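Local coordinates for cytochrome b5-domain protein (Methanococcoides burtonii, PDB 6VZ6), which binds a b-type heme in a cytochrome b5-like domain and therefore probably serves in electron transfer or heme-linked redox chemistry, at residues A[11-16]-A[20-25]. Numbering follows the deposited sequence.
With HEM (protoporphyrin IX containing Fe), chain B.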
ATOM      1  N   ALA A  11      -8.384   3.518   3.502  1.00 18.94           N
ATOM      2  CA  ALA A  11      -8.795   4.037   2.215  1.00 14.42           C
ATOM      3  C   ALA A  11      -8.437   5.505   2.036  1.00 14.88           C
ATOM      4  O   ALA A  11      -8.316   5.963   0.898  1.00 15.19           O
ATOM      5  CB  ALA A  11     -10.299   3.847   2.042  1.00 18.88           C
ATOM      6  N   LYS A  12      -8.210   6.248   3.115  1.00 19.35           N
ATOM      7  CA  LYS A  12      -7.793   7.638   2.961  1.00 18.59           C
ATOM      8  C   LYS A  12      -6.391   7.759   2.374  1.00 22.80           C
ATOM      9  O   LYS A  12      -6.084   8.736   1.680  1.00 21.08           O
ATOM     10  CB  LYS A  12      -7.837   8.335   4.309  1.00 20.37           C
ATOM     11  CG  LYS A  12      -7.986   9.840   4.235  1.00 46.09           C
ATOM     12  CD  LYS A  12      -7.989  10.431   5.643  1.00 51.37           C
ATOM     13  CE  LYS A  12      -7.047  11.621   5.768  1.00 45.22           C
ATOM     14  NZ  LYS A  12      -7.324  12.425   7.002  1.00 53.83           N
ATOM     15  N   TYR A  13      -5.522   6.792   2.642  1.00 18.00           N
ATOM     16  CA  TYR A  13      -4.101   6.938   2.323  1.00 17.95           C
ATOM     17  C   TYR A  13      -3.821   6.308   0.963  1.00 19.12           C
ATOM     18  O   TYR A  13      -3.138   5.308   0.826  1.00 17.28           O
ATOM     19  CB  TYR A  13      -3.260   6.367   3.468  1.00 12.75           C
ATOM     20  CG  TYR A  13      -3.702   6.989   4.754  1.00 12.53           C
ATOM     21  CD1 TYR A  13      -3.528   8.355   5.003  1.00 17.27           C
ATOM     22  CD2 TYR A  13      -4.379   6.255   5.699  1.00 22.72           C
ATOM     23  CE1 TYR A  13      -3.979   8.938   6.155  1.00 21.64           C
ATOM     24  CE2 TYR A  13      -4.824   6.840   6.868  1.00 19.37           C
ATOM     25  CZ  TYR A  13      -4.613   8.174   7.081  1.00 25.37           C
ATOM     26  OH  TYR A  13      -5.093   8.755   8.221  1.00 21.45           O
ATOM     27  N   ASN A  14      -4.371   6.961  -0.066  1.00 19.39           N
ATOM     28  CA  ASN A  14      -4.329   6.454  -1.428  1.00 20.03           C
ATOM     29  C   ASN A  14      -3.364   7.237  -2.303  1.00 16.27           C
ATOM     30  O   ASN A  14      -3.417   7.154  -3.523  1.00 21.48           O
ATOM     31  CB  ASN A  14      -5.713   6.488  -2.052  1.00 21.90           C
ATOM     32  CG  ASN A  14      -6.212   7.902  -2.253  1.00 30.93           C
ATOM     33  OD1 ASN A  14      -5.556   8.861  -1.870  1.00 21.77           O
ATOM     34  ND2 ASN A  14      -7.371   8.043  -2.881  1.00 30.12           N
ATOM     35  N   GLY A  15      -2.470   8.001  -1.708  1.00 18.75           N
ATOM     36  CA  GLY A  15      -1.456   8.639  -2.513  1.00 16.32           C
ATOM     37  C   GLY A  15      -1.898   9.867  -3.267  1.00 18.37           C
ATOM     38  O   GLY A  15      -1.115  10.393  -4.064  1.00 23.11           O
ATOM     39  N   LYS A  16      -3.109  10.354  -3.030  1.00 22.04           N
ATOM     40  CA  LYS A  16      -3.630  11.494  -3.766  1.00 29.53           C
ATOM     41  C   LYS A  16      -4.033  12.625  -2.828  1.00 24.67           C
ATOM     42  O   LYS A  16      -4.417  12.395  -1.668  1.00 26.62           O
ATOM     43  CB  LYS A  16      -4.835  11.069  -4.623  1.00 26.53           C
ATOM     44  CG  LYS A  16      -4.444  10.074  -5.736  1.00 27.72           C
ATOM     45  CD  LYS A  16      -5.685   9.552  -6.435  1.00 31.99           C
ATOM     46  CE  LYS A  16      -5.377   8.366  -7.357  1.00 39.61           C
ATOM     47  NZ  LYS A  16      -4.540   8.775  -8.522  1.00 50.98           N
ATOM     48  N   LYS A  20      -0.488  10.418   1.905  1.00 18.84           N
ATOM     49  CA  LYS A  20       0.541   9.430   1.588  1.00 19.30           C
ATOM     50  C   LYS A  20      -0.078   8.203   0.924  1.00 13.38           C
ATOM     51  O   LYS A  20      -1.293   8.003   0.953  1.00 13.75           O
ATOM     52  CB  LYS A  20       1.279   9.004   2.854  1.00 15.80           C
ATOM     53  CG  LYS A  20       2.268  10.081   3.356  1.00 19.38           C
ATOM     54  CD  LYS A  20       3.024   9.598   4.577  1.00 15.56           C
ATOM     55  CE  LYS A  20       4.013  10.693   5.061  1.00 19.34           C
ATOM     56  NZ  LYS A  20       4.896  10.210   6.140  1.00 23.62           N
ATOM     57  N   CYS A  21       0.771   7.389   0.318  1.00 15.84           N
ATOM     58  CA  CYS A  21       0.325   6.188  -0.385  1.00 17.02           C
ATOM     59  C   CYS A  21       0.672   4.952   0.445  1.00 16.88           C
ATOM     60  O   CYS A  21       1.840   4.543   0.519  1.00 13.08           O
ATOM     61  CB  CYS A  21       0.931   6.092  -1.780  1.00 19.83           C
ATOM     62  SG  CYS A  21       0.141   4.727  -2.760  1.00 19.47           S
ATOM     63  N   TYR A  22      -0.356   4.412   1.113  1.00 13.11           N
ATOM     64  CA  TYR A  22      -0.278   3.183   1.899  1.00 10.86           C
ATOM     65  C   TYR A  22      -1.032   2.079   1.177  1.00 16.05           C
ATOM     66  O   TYR A  22      -1.940   2.362   0.392  1.00 14.98           O
ATOM     67  CB  TYR A  22      -0.931   3.341   3.271  1.00 13.25           C
ATOM     68  CG  TYR A  22      -0.258   4.312   4.218  1.00 13.64           C
ATOM     69  CD1 TYR A  22       0.997   4.877   3.938  1.00 15.69           C
ATOM     70  CD2 TYR A  22      -0.870   4.642   5.401  1.00 13.26           C
ATOM     71  CE1 TYR A  22       1.608   5.753   4.859  1.00 14.21           C
ATOM     72  CE2 TYR A  22      -0.278   5.489   6.304  1.00 13.25           C
ATOM     73  CZ  TYR A  22       0.944   6.046   6.026  1.00 15.54           C
ATOM     74  OH  TYR A  22       1.435   6.865   6.983  1.00 17.62           O
ATOM     75  N   PHE A  23      -0.644   0.827   1.432  1.00 12.58           N
ATOM     76  CA  PHE A  23      -1.505  -0.305   1.093  1.00 10.73           C
ATOM     77  C   PHE A  23      -1.334  -1.392   2.149  1.00 11.45           C
ATOM     78  O   PHE A  23      -0.448  -1.333   2.991  1.00 13.83           O
ATOM     79  CB  PHE A  23      -1.266  -0.852  -0.334  1.00 13.19           C
ATOM     80  CG  PHE A  23       0.138  -1.271  -0.621  1.00 15.58           C
ATOM     81  CD1 PHE A  23       0.692  -2.371   0.010  1.00 15.07           C
ATOM     82  CD2 PHE A  23       0.910  -0.571  -1.559  1.00 16.55           C
ATOM     83  CE1 PHE A  23       2.004  -2.755  -0.249  1.00 13.96           C
ATOM     84  CE2 PHE A  23       2.208  -0.970  -1.845  1.00 14.34           C
ATOM     85  CZ  PHE A  23       2.761  -2.044  -1.161  1.00 17.39           C
ATOM     86  N   ALA A  24      -2.217  -2.374   2.133  1.00 15.05           N
ATOM     87  CA  ALA A  24      -2.083  -3.509   3.031  1.00 11.16           C
ATOM     88  C   ALA A  24      -1.694  -4.751   2.246  1.00 13.89           C
ATOM     89  O   ALA A  24      -2.042  -4.920   1.075  1.00 13.85           O
ATOM     90  CB  ALA A  24      -3.366  -3.743   3.821  1.00 13.56           C
ATOM     91  N   TYR A  25      -0.903  -5.586   2.898  1.00 13.92           N
ATOM     92  CA  TYR A  25      -0.490  -6.870   2.357  1.00 15.69           C
ATOM     93  C   TYR A  25      -0.338  -7.832   3.525  1.00 15.14           C
ATOM     94  O   TYR A  25       0.494  -7.594   4.409  1.00 13.08           O
ATOM     95  CB  TYR A  25       0.813  -6.750   1.579  1.00 11.63           C
ATOM     96  CG  TYR A  25       1.309  -8.076   1.036  1.00 10.88           C
ATOM     97  CD1 TYR A  25       0.742  -8.619  -0.089  1.00 15.70           C
ATOM     98  CD2 TYR A  25       2.339  -8.775   1.657  1.00 16.01           C
ATOM     99  CE1 TYR A  25       1.191  -9.813  -0.615  1.00 19.01           C
ATOM    100  CE2 TYR A  25       2.803  -9.996   1.140  1.00 13.70           C
ATOM    101  CZ  TYR A  25       2.195 -10.504  -0.002  1.00 19.96           C
ATOM    102  OH  TYR A  25       2.605 -11.677  -0.567  1.00 22.29           O
TER
HETATM  103  CHA HEM B 101       7.408  -3.207  -8.401  1.00 21.03           C
HETATM  104  CHB HEM B 101       4.201  -4.177 -11.803  1.00 15.97           C
HETATM  105  CHC HEM B 101       0.897  -5.262  -8.498  1.00 15.68           C
HETATM  106  CHD HEM B 101       3.933  -3.629  -5.108  1.00 13.29           C
HETATM  107  C1A HEM B 101       6.859  -3.481  -9.614  1.00 21.25           C
HETATM  108  C2A HEM B 101       7.575  -3.566 -10.862  1.00 22.01           C
HETATM  109  C3A HEM B 101       6.661  -3.818 -11.816  1.00 23.62           C
HETATM  110  C4A HEM B 101       5.368  -3.904 -11.172  1.00 18.30           C
HETATM  111  CMA HEM B 101       6.846  -4.017 -13.333  1.00 20.71           C
HETATM  112  CAA HEM B 101       9.110  -3.363 -10.975  1.00 22.62           C
HETATM  113  CBA HEM B 101       9.792  -4.369 -11.885  1.00 58.45           C
HETATM  114  CGA HEM B 101       9.988  -5.609 -11.090  1.00 48.43           C
HETATM  115  O1A HEM B 101      10.158  -5.443  -9.867  1.00 53.66           O
HETATM  116  O2A HEM B 101       9.967  -6.732 -11.675  1.00 52.87           O
HETATM  117  C1B HEM B 101       3.049  -4.546 -11.188  1.00 19.91           C
HETATM  118  C2B HEM B 101       1.889  -4.870 -11.909  1.00 23.13           C
HETATM  119  C3B HEM B 101       0.937  -5.196 -11.049  1.00 20.05           C
HETATM  120  C4B HEM B 101       1.482  -5.041  -9.712  1.00 17.75           C
HETATM  121  CMB HEM B 101       1.789  -4.899 -13.440  1.00 22.46           C
HETATM  122  CAB HEM B 101      -0.405  -5.730 -11.589  1.00 24.59           C
HETATM  123  CBB HEM B 101      -1.000  -6.750 -10.956  1.00 19.15           C
HETATM  124  C1C HEM B 101       1.439  -4.936  -7.281  1.00 17.52           C
HETATM  125  C2C HEM B 101       0.812  -5.146  -5.984  1.00 19.40           C
HETATM  126  C3C HEM B 101       1.654  -4.677  -5.042  1.00 14.86           C
HETATM  127  C4C HEM B 101       2.838  -4.177  -5.719  1.00 14.61           C
HETATM  128  CMC HEM B 101      -0.588  -5.763  -5.814  1.00 14.74           C
HETATM  129  CAC HEM B 101       1.545  -4.606  -3.485  1.00 20.22           C
HETATM  130  CBC HEM B 101       0.886  -5.485  -2.755  1.00 23.64           C
HETATM  131  C1D HEM B 101       5.120  -3.299  -5.707  1.00 19.73           C
HETATM  132  C2D HEM B 101       6.258  -2.640  -5.085  1.00 17.98           C
HETATM  133  C3D HEM B 101       7.231  -2.547  -5.986  1.00 16.48           C
HETATM  134  C4D HEM B 101       6.715  -3.108  -7.208  1.00 17.07           C
HETATM  135  CMD HEM B 101       6.318  -2.189  -3.604  1.00 17.49           C
HETATM  136  CAD HEM B 101       8.646  -1.927  -5.833  1.00 15.33           C
HETATM  137  CBD HEM B 101       8.527  -0.420  -6.047  1.00 18.22           C
HETATM  138  CGD HEM B 101       9.867   0.285  -6.015  1.00 21.43           C
HETATM  139  O1D HEM B 101       9.902   1.533  -6.042  1.00 17.20           O
HETATM  140  O2D HEM B 101      10.903  -0.398  -5.881  1.00 19.97           O
HETATM  141  NA  HEM B 101       5.528  -3.706  -9.824  1.00 19.34           N
HETATM  142  NB  HEM B 101       2.772  -4.626  -9.843  1.00 17.82           N
HETATM  143  NC  HEM B 101       2.685  -4.368  -7.079  1.00 17.14           N
HETATM  144  ND  HEM B 101       5.429  -3.558  -7.014  1.00 17.39           N
HETATM  145 FE   HEM B 101       4.144  -4.078  -8.460  1.00 15.96          FE
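Two backbone hydrogen bonds join Tyr13 and Gly15 to the segment 20-25. Tyr22 N donates to Tyr13 O over 2.9 Å. Gly15 N reaches Lys20 O, also at 2.9 Å. They flank Asn14 and Cys21, which thus form a single antiparallel, non-hydrogen-bonded pair. Tyr13 is the centre of an inverse gamma turn, closed by a weak bond from Asn14 N to Lys12 O, and the chain then swings round Asn14, whose OD1 accepts a hydrogen bond from Lys16 N in an Asx turn. Glycine suits position Gly15: at its positive phi a CB would jam against the preceding carbonyl O, and it would also collide with Cys21 CB, which lies 3.6 Å from Gly15 CA. The bridge thus ties the loop after helix 7-12 to the start of strand 22-25, an outer strand of the mixed sheet in this cytochrome b5 domain. Tyr13 and Tyr22 both hold CG anti to the carbonyl carbon (chi1 -53° and -66°), and their side chains run side by side, pointing the same way. Tyr13 CB is 3.5 Å from Tyr22 CD2; Tyr22 CE2 lies over one face of the Tyr13 ring, the planes oblique at 42°. Phe23 belongs to the heme pocket: the vinyl carbon HEM CAC sits over one face of its ring, offset toward the rim and 3.7 Å from Phe23 CZ; an alanine here would probably strip the vinyl of that ring face, with only Tyr25 CD1 remaining 4.1 Å from HEM CBC, and open a gap beside Trp38 and Leu67.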